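Local coordinates for protein mRNA export factor MEX67 (Candida albicans, PDB 1Q40) that probably carries messenger RNA out of the nucleus, its NTF2-like domain pairing here with the chain of another protein, at residues N19-Y24 against I134-H139; T110-I115 against E119-E124; S43-Q48 against Y101-Q106; G140-V145 against L204-Y209. All blocks are in the same frame, centred on the assembly; numbering follows the deposited sequence.

In the fold
From the N terminus, helix 14-29 opens interaction 1, whose loop of 109 residues closes only when 134-139 packs against 19-24. Two shorter loops nest inside it, one after the other: interaction 3 brings helix 96-105 back to strand 44-49, and interaction 2 folds the turn after strand 109-111 onto the entry of strand 122-127. Interaction 4 follows in series, beginning at 140-145, directly after 134-139 on the same strand, and closing at 204-209. None of the loops cross. All four reach one curved sheet: interactions 1 and 3 fix helices to it, interaction 2 joins parts whose strands both pair with 134-146, and interaction 4 links 134-146 to 198-208 across the shared neighbour 181-190.

Interaction 1: N19-Y24 against I134-H139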
loop_
_atom_site.group_PDB
_atom_site.type_symbol
_atom_site.label_atom_id
_atom_site.label_comp_id
_atom_site.label_asym_id
_atom_site.label_seq_id
_atom_site.Cartn_x
_atom_site.Cartn_y
_atom_site.Cartn_z
ATOM N N ASN B 19 -7.003 -14.891 13.032
ATOM C CA ASN B 19 -7.926 -14.671 14.140
ATOM C C ASN B 19 -8.074 -13.187 14.454
ATOM O O ASN B 19 -9.185 -12.713 14.679
ATOM C CB ASN B 19 -7.460 -15.412 15.396
ATOM C CG ASN B 19 -7.557 -16.925 15.259
ATOM O OD1 ASN B 19 -7.894 -17.453 14.193
ATOM N ND2 ASN B 19 -7.252 -17.628 16.340
ATOM N N PHE B 20 -6.955 -12.464 14.481
ATOM C CA PHE B 20 -6.977 -11.025 14.743
ATOM C C PHE B 20 -7.899 -10.339 13.744
ATOM O O PHE B 20 -8.777 -9.587 14.137
ATOM C CB PHE B 20 -5.568 -10.423 14.665
ATOM C CG PHE B 20 -5.540 -8.919 14.779
ATOM C CD1 PHE B 20 -5.515 -8.303 16.022
ATOM C CD2 PHE B 20 -5.551 -8.122 13.640
ATOM C CE1 PHE B 20 -5.496 -6.916 16.131
ATOM C CE2 PHE B 20 -5.541 -6.734 13.742
ATOM C CZ PHE B 20 -5.508 -6.133 14.991
ATOM N N ILE B 21 -7.699 -10.631 12.460
ATOM C CA ILE B 21 -8.455 -10.013 11.371
ATOM C C ILE B 21 -9.939 -10.394 11.409
ATOM O O ILE B 21 -10.800 -9.561 11.126
ATOM C CB ILE B 21 -7.823 -10.389 9.996
ATOM C CG1 ILE B 21 -6.469 -9.683 9.801
ATOM C CG2 ILE B 21 -8.771 -10.077 8.831
ATOM C CD1 ILE B 21 -6.543 -8.149 9.618
ATOM N N ALA B 22 -10.223 -11.647 11.764
ATOM C CA ALA B 22 -11.595 -12.159 11.846
ATOM C C ALA B 22 -12.400 -11.440 12.933
ATOM O O ALA B 22 -13.527 -11.012 12.693
ATOM C CB ALA B 22 -11.588 -13.667 12.102
ATOM N N ASN B 23 -11.813 -11.308 14.118
ATOM C CA ASN B 23 -12.441 -10.588 15.219
ATOM C C ASN B 23 -12.501 -9.089 14.957
ATOM O O ASN B 23 -13.500 -8.451 15.279
ATOM C CB ASN B 23 -11.701 -10.840 16.535
ATOM C CG ASN B 23 -12.293 -10.046 17.697
ATOM O OD1 ASN B 23 -11.604 -9.236 18.328
ATOM N ND2 ASN B 23 -13.584 -10.253 17.964
ATOM N N TYR B 24 -11.430 -8.539 14.374
ATOM C CA TYR B 24 -11.360 -7.111 14.071
ATOM C C TYR B 24 -12.518 -6.706 13.174
ATOM O O TYR B 24 -13.230 -5.755 13.470
ATOM C CB TYR B 24 -10.030 -6.715 13.394
ATOM C CG TYR B 24 -9.809 -5.211 13.439
ATOM C CD1 TYR B 24 -8.970 -4.640 14.395
ATOM C CD2 TYR B 24 -10.479 -4.359 12.553
ATOM C CE1 TYR B 24 -8.790 -3.270 14.464
ATOM C CE2 TYR B 24 -10.307 -2.978 12.621
ATOM C CZ TYR B 24 -9.461 -2.445 13.579
ATOM O OH TYR B 24 -9.294 -1.088 13.660
ATOM N N ILE B 134 4.456 -7.946 14.719
ATOM C CA ILE B 134 4.163 -8.495 13.403
ATOM C C ILE B 134 3.404 -7.468 12.567
ATOM O O ILE B 134 2.701 -6.619 13.102
ATOM C CB ILE B 134 3.387 -9.845 13.496
ATOM C CG1 ILE B 134 1.997 -9.668 14.100
ATOM C CG2 ILE B 134 4.175 -10.874 14.329
ATOM C CD1 ILE B 134 1.076 -10.810 13.783
HETATM N N MSE B 135 3.588 -7.553 11.255
HETATM C CA MSE B 135 2.892 -6.731 10.276
HETATM C C MSE B 135 1.795 -7.572 9.671
HETATM O O MSE B 135 2.057 -8.682 9.233
HETATM C CB MSE B 135 3.833 -6.337 9.145
HETATM C CG MSE B 135 5.020 -5.516 9.555
HETATM SE SE MSE B 135 4.763 -3.655 9.056
HETATM C CE MSE B 135 5.216 -3.660 7.287
ATOM N N ILE B 136 0.576 -7.045 9.648
ATOM C CA ILE B 136 -0.543 -7.683 8.969
ATOM C C ILE B 136 -1.134 -6.709 7.949
ATOM O O ILE B 136 -1.580 -5.626 8.317
ATOM C CB ILE B 136 -1.638 -8.090 9.977
ATOM C CG1 ILE B 136 -1.066 -8.954 11.108
ATOM C CG2 ILE B 136 -2.758 -8.830 9.247
ATOM C CD1 ILE B 136 -1.982 -9.081 12.311
ATOM N N THR B 137 -1.135 -7.102 6.678
ATOM C CA THR B 137 -1.761 -6.315 5.619
ATOM C C THR B 137 -2.882 -7.106 4.941
ATOM O O THR B 137 -2.676 -8.226 4.473
ATOM C CB THR B 137 -0.707 -5.865 4.604
ATOM O OG1 THR B 137 0.173 -4.932 5.238
ATOM C CG2 THR B 137 -1.309 -5.052 3.476
ATOM N N LEU B 138 -4.067 -6.504 4.903
ATOM C CA LEU B 138 -5.252 -7.103 4.324
ATOM C C LEU B 138 -5.680 -6.294 3.108
ATOM O O LEU B 138 -5.638 -5.065 3.130
ATOM C CB LEU B 138 -6.377 -7.118 5.362
ATOM C CG LEU B 138 -7.731 -7.692 4.916
ATOM C CD1 LEU B 138 -7.617 -9.174 4.682
ATOM C CD2 LEU B 138 -8.845 -7.364 5.918
ATOM N N HIS B 139 -6.080 -6.996 2.048
ATOM C CA HIS B 139 -6.565 -6.395 0.803
ATOM C C HIS B 139 -7.926 -6.981 0.476
ATOM O O HIS B 139 -8.132 -8.182 0.624
ATOM C CB HIS B 139 -5.626 -6.684 -0.370
ATOM C CG HIS B 139 -4.174 -6.445 -0.072
ATOM N ND1 HIS B 139 -3.574 -5.216 -0.237
ATOM C CD2 HIS B 139 -3.198 -7.289 0.336
ATOM C CE1 HIS B 139 -2.298 -5.307 0.096
ATOM N NE2 HIS B 139 -2.046 -6.556 0.450
#
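I21 sits over I136 and L138 where helix 14-29 lies across the curved sheet, the helix-on-sheet packing of the NTF2-like fold; the two axes come within 10.5 Å at an angle of 53°. The side chain of I21 divides at CB. Its short branch, CG2, turns to the later end of the strand segment and meets L138 CD2 at 4.0 Å. The longer branch leaves beside the backbone N (chi1 -71°), and its first carbon, I21 CG1, rests 3.8 Å from I136 CG2. At the tip, I21 CD1 stays on the same methyl, 3.9 Å from I136 CG2, so one branch of I136 carries two carbons of its neighbour as the chains pass in opposite directions. Branched aliphatic residues suit the site because their methyls fill uneven ground and need no polar partner. I136 and L138, two apart on the strand, both face the helix, whereas T137 between them points away and bonds to T186. F187 of strand 181-190 lies beyond, touched by I21 and meeting F20 edge-to-face. F20 completes the layer: its atom CD2 lies 3.9 Å from I136 CD1, which approaches the ring obliquely.

Interaction 2: T110-I115 against E119-E124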
loop_
_atom_site.group_PDB
_atom_site.type_symbol
_atom_site.label_atom_id
_atom_site.label_comp_id
_atom_site.label_asym_id
_atom_site.label_seq_id
_atom_site.Cartn_x
_atom_site.Cartn_y
_atom_site.Cartn_z
ATOM N N THR B 110 -19.977 -0.528 7.549
ATOM C CA THR B 110 -19.575 -1.506 6.543
ATOM C C THR B 110 -20.053 -2.921 6.826
ATOM O O THR B 110 -20.445 -3.272 7.942
ATOM C CB THR B 110 -18.034 -1.564 6.473
ATOM O OG1 THR B 110 -17.495 -1.725 7.798
ATOM C CG2 THR B 110 -17.444 -0.234 5.956
ATOM N N ARG B 111 -19.969 -3.742 5.789
ATOM C CA ARG B 111 -19.942 -5.183 5.956
ATOM C C ARG B 111 -18.866 -5.780 5.044
ATOM O O ARG B 111 -18.881 -5.579 3.831
ATOM C CB ARG B 111 -21.319 -5.807 5.733
ATOM C CG ARG B 111 -21.998 -5.430 4.460
ATOM C CD ARG B 111 -22.033 -6.557 3.443
ATOM N NE ARG B 111 -22.987 -7.602 3.803
ATOM C CZ ARG B 111 -23.103 -8.756 3.151
ATOM N NH1 ARG B 111 -22.326 -9.019 2.101
ATOM N NH2 ARG B 111 -24.001 -9.653 3.547
ATOM N N HIS B 112 -17.891 -6.432 5.673
ATOM C CA HIS B 112 -16.854 -7.202 5.006
ATOM C C HIS B 112 -17.298 -8.659 5.068
ATOM O O HIS B 112 -17.485 -9.204 6.151
ATOM C CB HIS B 112 -15.521 -7.065 5.739
ATOM C CG HIS B 112 -14.961 -5.672 5.757
ATOM N ND1 HIS B 112 -15.530 -4.647 6.481
ATOM C CD2 HIS B 112 -13.863 -5.150 5.165
ATOM C CE1 HIS B 112 -14.811 -3.547 6.321
ATOM N NE2 HIS B 112 -13.791 -3.827 5.529
ATOM N N ASP B 113 -17.451 -9.290 3.915
ATOM C CA ASP B 113 -18.047 -10.626 3.829
ATOM C C ASP B 113 -16.959 -11.705 3.923
ATOM O O ASP B 113 -16.827 -12.552 3.042
ATOM C CB ASP B 113 -18.845 -10.706 2.520
ATOM C CG ASP B 113 -19.742 -11.922 2.435
ATOM O OD1 ASP B 113 -20.334 -12.333 3.464
ATOM O OD2 ASP B 113 -19.912 -12.527 1.349
ATOM N N ILE B 114 -16.185 -11.663 5.008
ATOM C CA ILE B 114 -14.997 -12.505 5.160
ATOM C C ILE B 114 -15.306 -13.938 5.609
ATOM O O ILE B 114 -14.535 -14.847 5.318
ATOM C CB ILE B 114 -13.971 -11.846 6.129
ATOM C CG1 ILE B 114 -12.597 -12.529 6.010
ATOM C CG2 ILE B 114 -14.458 -11.871 7.582
ATOM C CD1 ILE B 114 -11.427 -11.558 5.984
ATOM N N ILE B 115 -16.418 -14.133 6.319
ATOM C CA ILE B 115 -16.828 -15.471 6.770
ATOM C C ILE B 115 -17.400 -16.283 5.602
ATOM O O ILE B 115 -16.998 -17.424 5.381
ATOM C CB ILE B 115 -17.868 -15.375 7.923
ATOM C CG1 ILE B 115 -17.227 -14.777 9.181
ATOM C CG2 ILE B 115 -18.476 -16.750 8.242
ATOM C CD1 ILE B 115 -18.228 -14.114 10.113
ATOM N N GLU B 119 -12.501 -15.572 0.078
ATOM C CA GLU B 119 -11.752 -15.507 -1.173
ATOM C C GLU B 119 -11.724 -14.119 -1.836
ATOM O O GLU B 119 -10.959 -13.911 -2.775
ATOM C CB GLU B 119 -12.299 -16.553 -2.162
ATOM C CG GLU B 119 -13.722 -16.288 -2.655
ATOM C CD GLU B 119 -14.781 -17.151 -1.984
ATOM O OE1 GLU B 119 -14.646 -17.502 -0.783
ATOM O OE2 GLU B 119 -15.777 -17.464 -2.668
ATOM N N LEU B 120 -12.546 -13.177 -1.371
ATOM C CA LEU B 120 -12.448 -11.783 -1.839
ATOM C C LEU B 120 -11.190 -11.083 -1.311
ATOM O O LEU B 120 -10.843 -9.987 -1.768
ATOM C CB LEU B 120 -13.662 -10.960 -1.400
ATOM C CG LEU B 120 -15.065 -11.420 -1.787
ATOM C CD1 LEU B 120 -16.094 -10.420 -1.278
ATOM C CD2 LEU B 120 -15.197 -11.609 -3.291
ATOM N N PHE B 121 -10.527 -11.715 -0.348
ATOM C CA PHE B 121 -9.474 -11.098 0.434
ATOM C C PHE B 121 -8.123 -11.770 0.210
ATOM O O PHE B 121 -8.048 -12.976 -0.062
ATOM C CB PHE B 121 -9.852 -11.150 1.920
ATOM C CG PHE B 121 -11.115 -10.407 2.238
ATOM C CD1 PHE B 121 -12.348 -11.055 2.201
ATOM C CD2 PHE B 121 -11.080 -9.052 2.554
ATOM C CE1 PHE B 121 -13.524 -10.361 2.479
ATOM C CE2 PHE B 121 -12.256 -8.347 2.830
ATOM C CZ PHE B 121 -13.475 -8.995 2.788
ATOM N N SER B 122 -7.062 -10.972 0.278
ATOM C CA SER B 122 -5.700 -11.490 0.381
ATOM C C SER B 122 -4.989 -10.821 1.553
ATOM O O SER B 122 -5.356 -9.723 1.977
ATOM C CB SER B 122 -4.917 -11.306 -0.925
ATOM O OG SER B 122 -4.697 -9.940 -1.241
HETATM N N MSE B 123 -3.970 -11.496 2.070
HETATM C CA MSE B 123 -3.293 -11.067 3.287
HETATM C C MSE B 123 -1.829 -11.493 3.273
HETATM O O MSE B 123 -1.517 -12.591 2.828
HETATM C CB MSE B 123 -4.001 -11.695 4.490
HETATM C CG MSE B 123 -3.614 -11.132 5.862
HETATM SE SE MSE B 123 -4.507 -12.087 7.361
HETATM C CE MSE B 123 -6.093 -12.645 6.481
ATOM N N GLU B 124 -0.950 -10.615 3.754
ATOM C CA GLU B 124 0.434 -10.960 4.083
ATOM C C GLU B 124 0.660 -10.740 5.576
ATOM O O GLU B 124 0.133 -9.794 6.151
ATOM C CB GLU B 124 1.415 -10.090 3.299
ATOM C CG GLU B 124 1.230 -10.130 1.793
ATOM C CD GLU B 124 0.187 -9.147 1.279
ATOM O OE1 GLU B 124 -0.786 -9.601 0.661
ATOM O OE2 GLU B 124 0.337 -7.920 1.486
#
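F121 is touched by three consecutive residues, H112, D113 and I114, of the turn that follows strand 109-111; F121 itself leads into strand 122-127 of the NTF2-like sheet. The CH-pi contact comes from I114, whose CD1 stands 4.0 Å from the centroid of the F121 ring and 16° off its normal. With CG1 anti to the backbone N (chi1 -165°), the branch is carried out over that face; I114 also touches L25 of helix 14-29. Among the van der Waals contacts, I114 CA is 3.7 Å from F121 CE1, the carbonyl carbon of D113 lies at the ring edge, 4.0 Å from F121 CE1, and H112 CB approaches F121 CZ obliquely at 4.1 Å. The H112 ring also meets those of W28, F142 and F183. As for polar bonds, D113 centres an inverse gamma turn, with a weak bond from I114 N to H112 O. D113 OD2 bonds to T117 OG1 and H112 N to D29, partners away from the phenyl ring, which leaves the contact itself to dispersion over a broad surface.

Interaction 3: S43-Q48 against Y101-Q106; sequences SQFSMQ and YKSFQQ
The F45 ring receives F104 on one face and its own strand on the other, where helix 96-105 packs on strand 44-49 of the NTF2-like sheet: F104 CE1 stands 3.6 Å above the F45 ring plane, over its centre, while M47 N lies 4.2 Å above the opposite face, offset toward the rim. At the edge, near the plane, S103 CB is 3.9 Å from F45 CD2. The pair is a T-shaped stack, with F104 giving its edge and F45 its face; centroids are 4.9 Å apart and planes 80° from each other. F45 reaches the helix because its CG is anti to the backbone N (chi1 175°), and phenylalanine suits both positions: slightly positive C-H groups of one ring meet the pi cloud of the other. In turn F104 packs edge-to-face with W28, extending the aromatic cluster to helix 14-29. S103 is small enough to let its CB touch the F45 rim while its OG turns to S94 OG. Farther along, the amide of Q106 reaches back: Q106 NE2 bonds to K102 O at 3.0 Å with an angle of 155° at the hydrogen, the donor standing above the carbonyl plane.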
loop_
_atom_site.group_PDB
_atom_site.type_symbol
_atom_site.label_atom_id
_atom_site.label_comp_id
_atom_site.label_asym_id
_atom_site.label_seq_id
_atom_site.Cartn_x
_atom_site.Cartn_y
_atom_site.Cartn_z
ATOM N N SER B 43 -0.486 4.967 20.022
ATOM C CA SER B 43 -0.985 4.326 18.805
ATOM C C SER B 43 -1.406 5.360 17.755
ATOM O O SER B 43 -1.859 6.451 18.099
ATOM C CB SER B 43 -2.166 3.406 19.120
ATOM O OG SER B 43 -1.758 2.303 19.900
ATOM N N GLN B 44 -1.256 4.990 16.483
ATOM C CA GLN B 44 -1.529 5.884 15.357
ATOM C C GLN B 44 -2.468 5.245 14.317
ATOM O O GLN B 44 -2.349 4.053 13.971
ATOM C CB GLN B 44 -0.224 6.325 14.685
ATOM C CG GLN B 44 0.705 7.106 15.587
ATOM C CD GLN B 44 2.016 7.464 14.906
ATOM O OE1 GLN B 44 2.093 8.448 14.171
ATOM N NE2 GLN B 44 3.048 6.673 15.156
ATOM N N PHE B 45 -3.417 6.055 13.855
ATOM C CA PHE B 45 -4.297 5.713 12.751
ATOM C C PHE B 45 -4.410 6.858 11.765
ATOM O O PHE B 45 -4.592 8.006 12.153
ATOM C CB PHE B 45 -5.706 5.395 13.242
ATOM C CG PHE B 45 -6.684 5.145 12.127
ATOM C CD1 PHE B 45 -6.651 3.954 11.418
ATOM C CD2 PHE B 45 -7.647 6.103 11.791
ATOM C CE1 PHE B 45 -7.553 3.714 10.375
ATOM C CE2 PHE B 45 -8.540 5.869 10.746
ATOM C CZ PHE B 45 -8.491 4.678 10.042
ATOM N N SER B 46 -4.331 6.539 10.479
ATOM C CA SER B 46 -4.794 7.460 9.456
ATOM C C SER B 46 -5.365 6.708 8.261
ATOM O O SER B 46 -5.083 5.517 8.044
ATOM C CB SER B 46 -3.690 8.438 9.041
ATOM O OG SER B 46 -2.458 7.784 8.785
HETATM N N MSE B 47 -6.223 7.407 7.526
HETATM C CA MSE B 47 -6.883 6.884 6.341
HETATM C C MSE B 47 -6.526 7.763 5.138
HETATM O O MSE B 47 -6.475 8.995 5.248
HETATM C CB MSE B 47 -8.405 6.839 6.560
HETATM C CG MSE B 47 -9.215 6.338 5.365
HETATM SE SE MSE B 47 -9.688 7.781 4.114
HETATM C CE MSE B 47 -10.504 9.004 5.329
ATOM N N GLN B 48 -6.263 7.118 4.003
ATOM C CA GLN B 48 -5.905 7.809 2.752
ATOM C C GLN B 48 -6.806 7.331 1.607
ATOM O O GLN B 48 -7.131 6.150 1.523
ATOM C CB GLN B 48 -4.399 7.576 2.438
ATOM C CG GLN B 48 -3.971 6.088 2.315
ATOM C CD GLN B 48 -2.462 5.883 2.071
ATOM O OE1 GLN B 48 -1.881 6.497 1.176
ATOM N NE2 GLN B 48 -1.847 5.011 2.862
ATOM N N TYR B 101 -10.845 6.788 17.850
ATOM C CA TYR B 101 -12.266 6.474 17.907
ATOM C C TYR B 101 -13.082 7.507 17.119
ATOM O O TYR B 101 -13.974 7.146 16.364
ATOM C CB TYR B 101 -12.767 6.396 19.352
ATOM C CG TYR B 101 -14.247 6.074 19.429
ATOM C CD1 TYR B 101 -14.760 4.934 18.821
ATOM C CD2 TYR B 101 -15.132 6.928 20.074
ATOM C CE1 TYR B 101 -16.119 4.643 18.870
ATOM C CE2 TYR B 101 -16.490 6.643 20.137
ATOM C CZ TYR B 101 -16.975 5.500 19.536
ATOM O OH TYR B 101 -18.317 5.215 19.590
ATOM N N LYS B 102 -12.749 8.785 17.264
ATOM C CA LYS B 102 -13.427 9.836 16.492
ATOM C C LYS B 102 -13.240 9.657 14.969
ATOM O O LYS B 102 -14.177 9.850 14.202
ATOM C CB LYS B 102 -12.980 11.224 16.961
ATOM C CG LYS B 102 -13.526 11.603 18.330
ATOM C CD LYS B 102 -13.060 12.984 18.826
ATOM C CE LYS B 102 -13.365 13.147 20.313
ATOM N NZ LYS B 102 -13.068 14.498 20.894
ATOM N N SER B 103 -12.057 9.243 14.527
ATOM C CA SER B 103 -11.848 8.951 13.106
ATOM C C SER B 103 -12.723 7.784 12.654
ATOM O O SER B 103 -13.304 7.828 11.578
ATOM C CB SER B 103 -10.387 8.615 12.798
ATOM O OG SER B 103 -9.560 9.723 13.038
ATOM N N PHE B 104 -12.801 6.748 13.481
ATOM C CA PHE B 104 -13.595 5.560 13.173
ATOM C C PHE B 104 -15.081 5.901 13.033
ATOM O O PHE B 104 -15.769 5.315 12.202
ATOM C CB PHE B 104 -13.427 4.479 14.252
ATOM C CG PHE B 104 -12.068 3.778 14.272
ATOM C CD1 PHE B 104 -11.083 4.016 13.310
ATOM C CD2 PHE B 104 -11.782 2.871 15.293
ATOM C CE1 PHE B 104 -9.844 3.348 13.370
ATOM C CE2 PHE B 104 -10.553 2.208 15.352
ATOM C CZ PHE B 104 -9.580 2.448 14.382
ATOM N N GLN B 105 -15.574 6.840 13.839
ATOM C CA GLN B 105 -16.981 7.260 13.778
ATOM C C GLN B 105 -17.339 7.990 12.487
ATOM O O GLN B 105 -18.510 8.055 12.129
ATOM C CB GLN B 105 -17.328 8.188 14.949
ATOM C CG GLN B 105 -17.302 7.546 16.309
ATOM C CD GLN B 105 -17.707 8.518 17.406
ATOM O OE1 GLN B 105 -16.999 9.494 17.670
ATOM N NE2 GLN B 105 -18.855 8.264 18.036
ATOM N N GLN B 106 -16.335 8.557 11.815
ATOM C CA GLN B 106 -16.530 9.321 10.581
ATOM C C GLN B 106 -16.348 8.508 9.295
ATOM O O GLN B 106 -16.416 9.053 8.193
ATOM C CB GLN B 106 -15.576 10.514 10.554
ATOM C CG GLN B 106 -15.798 11.509 11.685
ATOM C CD GLN B 106 -14.716 12.563 11.723
ATOM O OE1 GLN B 106 -14.620 13.392 10.821
ATOM N NE2 GLN B 106 -13.877 12.507 12.738
#

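Interaction 4: G140-V145 against L204-Y209; sequences GSFDEV and LLIRPY
R207 brings its guanidinium beside G140, with NE held in a salt bridge by D184 of strand 181-190. R207 NH1 also has its hydrogen-bond partner elsewhere, so its approach to G140 O, 4.5 Å away, is a passing neighbourhood of charge and carbonyl. Both segments flank strand 181-190, which pairs with each, and their touching parts run 85° apart, consistent with the strong twist and curl of this NTF2-like sheet. G140 is almost fully extended, a shape a residue without a side chain adopts easily. The other contacts are van der Waals. S141 CB meets the edge of the Y209 ring, 3.8 Å from Y209 CE1, and S141 OG is equally close to that carbon, at 3.8 Å; a small residue lets the large ring draw near. F142 leaves the strand pointing away from 204-209, yet the ring turns back, because CG lies between the backbone N and the carbonyl carbon (chi1 58°). Its edge then reaches I206 CD1, at 3.9 Å from both F142 CZ and F142 CE2, the methyl lying in the ring plane; E144 CG lies at another part of the same edge. E144 OE2 forms a salt bridge with K181 and a hydrogen bond with Y73 OH. The charges of R207 and E144 are thus met outside both segments, while the contact itself rests on dispersion between aromatic edges and aliphatic carbons.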
loop_
_atom_site.group_PDB
_atom_site.type_symbol
_atom_site.label_atom_id
_atom_site.label_comp_id
_atom_site.label_asym_id
_atom_site.label_seq_id
_atom_site.Cartn_x
_atom_site.Cartn_y
_atom_site.Cartn_z
ATOM N N GLY B 140 -8.856 -6.152 0.014
ATOM C CA GLY B 140 -10.167 -6.651 -0.355
ATOM C C GLY B 140 -11.169 -5.578 -0.716
ATOM O O GLY B 140 -10.805 -4.528 -1.251
ATOM N N SER B 141 -12.434 -5.858 -0.418
ATOM C CA SER B 141 -13.529 -4.911 -0.639
ATOM C C SER B 141 -14.586 -4.980 0.467
ATOM O O SER B 141 -14.597 -5.907 1.274
ATOM C CB SER B 141 -14.179 -5.168 -2.006
ATOM O OG SER B 141 -14.695 -6.499 -2.079
ATOM N N PHE B 142 -15.446 -3.968 0.521
ATOM C CA PHE B 142 -16.578 -3.955 1.449
ATOM C C PHE B 142 -17.801 -3.278 0.841
ATOM O O PHE B 142 -17.702 -2.569 -0.167
ATOM C CB PHE B 142 -16.210 -3.311 2.803
ATOM C CG PHE B 142 -15.697 -1.882 2.710
ATOM C CD1 PHE B 142 -16.565 -0.813 2.490
ATOM C CD2 PHE B 142 -14.355 -1.609 2.867
ATOM C CE1 PHE B 142 -16.085 0.507 2.405
ATOM C CE2 PHE B 142 -13.871 -0.291 2.783
ATOM C CZ PHE B 142 -14.737 0.754 2.561
ATOM N N ASP B 143 -18.960 -3.541 1.441
ATOM C CA ASP B 143 -20.185 -2.809 1.162
ATOM C C ASP B 143 -20.341 -1.730 2.216
ATOM O O ASP B 143 -19.975 -1.926 3.369
ATOM C CB ASP B 143 -21.393 -3.735 1.237
ATOM C CG ASP B 143 -21.404 -4.751 0.136
ATOM O OD1 ASP B 143 -21.896 -4.410 -0.960
ATOM O OD2 ASP B 143 -20.936 -5.907 0.264
ATOM N N GLU B 144 -20.870 -0.583 1.819
ATOM C CA GLU B 144 -21.255 0.439 2.773
ATOM C C GLU B 144 -22.734 0.253 3.036
ATOM O O GLU B 144 -23.524 0.263 2.102
ATOM C CB GLU B 144 -20.966 1.828 2.222
ATOM C CG GLU B 144 -19.483 2.102 2.070
ATOM C CD GLU B 144 -19.191 3.419 1.369
ATOM O OE1 GLU B 144 -20.143 4.056 0.878
ATOM O OE2 GLU B 144 -18.003 3.811 1.292
ATOM N N VAL B 145 -23.099 0.060 4.301
ATOM C CA VAL B 145 -24.487 -0.218 4.690
ATOM C C VAL B 145 -25.210 0.977 5.323
ATOM O O VAL B 145 -26.432 0.982 5.418
ATOM C CB VAL B 145 -24.574 -1.435 5.637
ATOM C CG1 VAL B 145 -24.065 -2.691 4.938
ATOM C CG2 VAL B 145 -23.800 -1.203 6.932
ATOM N N LEU B 204 -5.295 2.766 6.664
ATOM C CA LEU B 204 -6.377 2.296 5.819
ATOM C C LEU B 204 -6.321 3.078 4.520
ATOM O O LEU B 204 -6.331 4.301 4.544
ATOM C CB LEU B 204 -7.726 2.562 6.494
ATOM C CG LEU B 204 -9.009 2.260 5.708
ATOM C CD1 LEU B 204 -9.058 0.821 5.213
ATOM C CD2 LEU B 204 -10.215 2.552 6.564
ATOM N N LEU B 205 -6.264 2.364 3.395
ATOM C CA LEU B 205 -6.299 2.961 2.075
ATOM C C LEU B 205 -7.624 2.604 1.401
ATOM O O LEU B 205 -7.983 1.431 1.319
ATOM C CB LEU B 205 -5.125 2.474 1.225
ATOM C CG LEU B 205 -4.945 3.215 -0.121
ATOM C CD1 LEU B 205 -3.491 3.333 -0.471
ATOM C CD2 LEU B 205 -5.666 2.516 -1.279
ATOM N N ILE B 206 -8.323 3.629 0.914
ATOM C CA ILE B 206 -9.636 3.507 0.273
ATOM C C ILE B 206 -9.496 3.857 -1.207
ATOM O O ILE B 206 -8.891 4.874 -1.552
ATOM C CB ILE B 206 -10.630 4.476 0.954
ATOM C CG1 ILE B 206 -10.765 4.156 2.454
ATOM C CG2 ILE B 206 -11.997 4.445 0.265
ATOM C CD1 ILE B 206 -11.398 2.788 2.757
ATOM N N ARG B 207 -10.049 3.006 -2.070
ATOM C CA ARG B 207 -9.924 3.123 -3.519
ATOM C C ARG B 207 -11.175 2.559 -4.239
ATOM O O ARG B 207 -12.043 1.920 -3.607
ATOM C CB ARG B 207 -8.627 2.447 -4.004
ATOM C CG ARG B 207 -8.432 1.013 -3.527
ATOM C CD ARG B 207 -7.101 0.396 -3.917
ATOM N NE ARG B 207 -6.922 -0.936 -3.350
ATOM C CZ ARG B 207 -7.297 -2.068 -3.943
ATOM N NH1 ARG B 207 -7.082 -3.226 -3.334
ATOM N NH2 ARG B 207 -7.897 -2.053 -5.131
ATOM N N PRO B 208 -11.314 2.842 -5.536
ATOM C CA PRO B 208 -12.488 2.368 -6.275
ATOM C C PRO B 208 -12.615 0.842 -6.212
ATOM O O PRO B 208 -11.616 0.114 -6.228
ATOM C CB PRO B 208 -12.232 2.855 -7.700
ATOM C CG PRO B 208 -11.321 4.044 -7.530
ATOM C CD PRO B 208 -10.423 3.650 -6.392
ATOM N N TYR B 209 -13.846 0.379 -6.084
ATOM C CA TYR B 209 -14.142 -1.043 -6.084
ATOM C C TYR B 209 -13.707 -1.672 -7.393
ATOM O O TYR B 209 -13.942 -1.109 -8.475
ATOM C CB TYR B 209 -15.637 -1.260 -5.908
ATOM C CG TYR B 209 -16.062 -2.699 -6.049
ATOM C CD1 TYR B 209 -15.535 -3.684 -5.218
ATOM C CD2 TYR B 209 -16.982 -3.078 -7.027
ATOM C CE1 TYR B 209 -15.927 -5.013 -5.346
ATOM C CE2 TYR B 209 -17.384 -4.407 -7.163
ATOM C CZ TYR B 209 -16.850 -5.366 -6.319
ATOM O OH TYR B 209 -17.244 -6.679 -6.440
#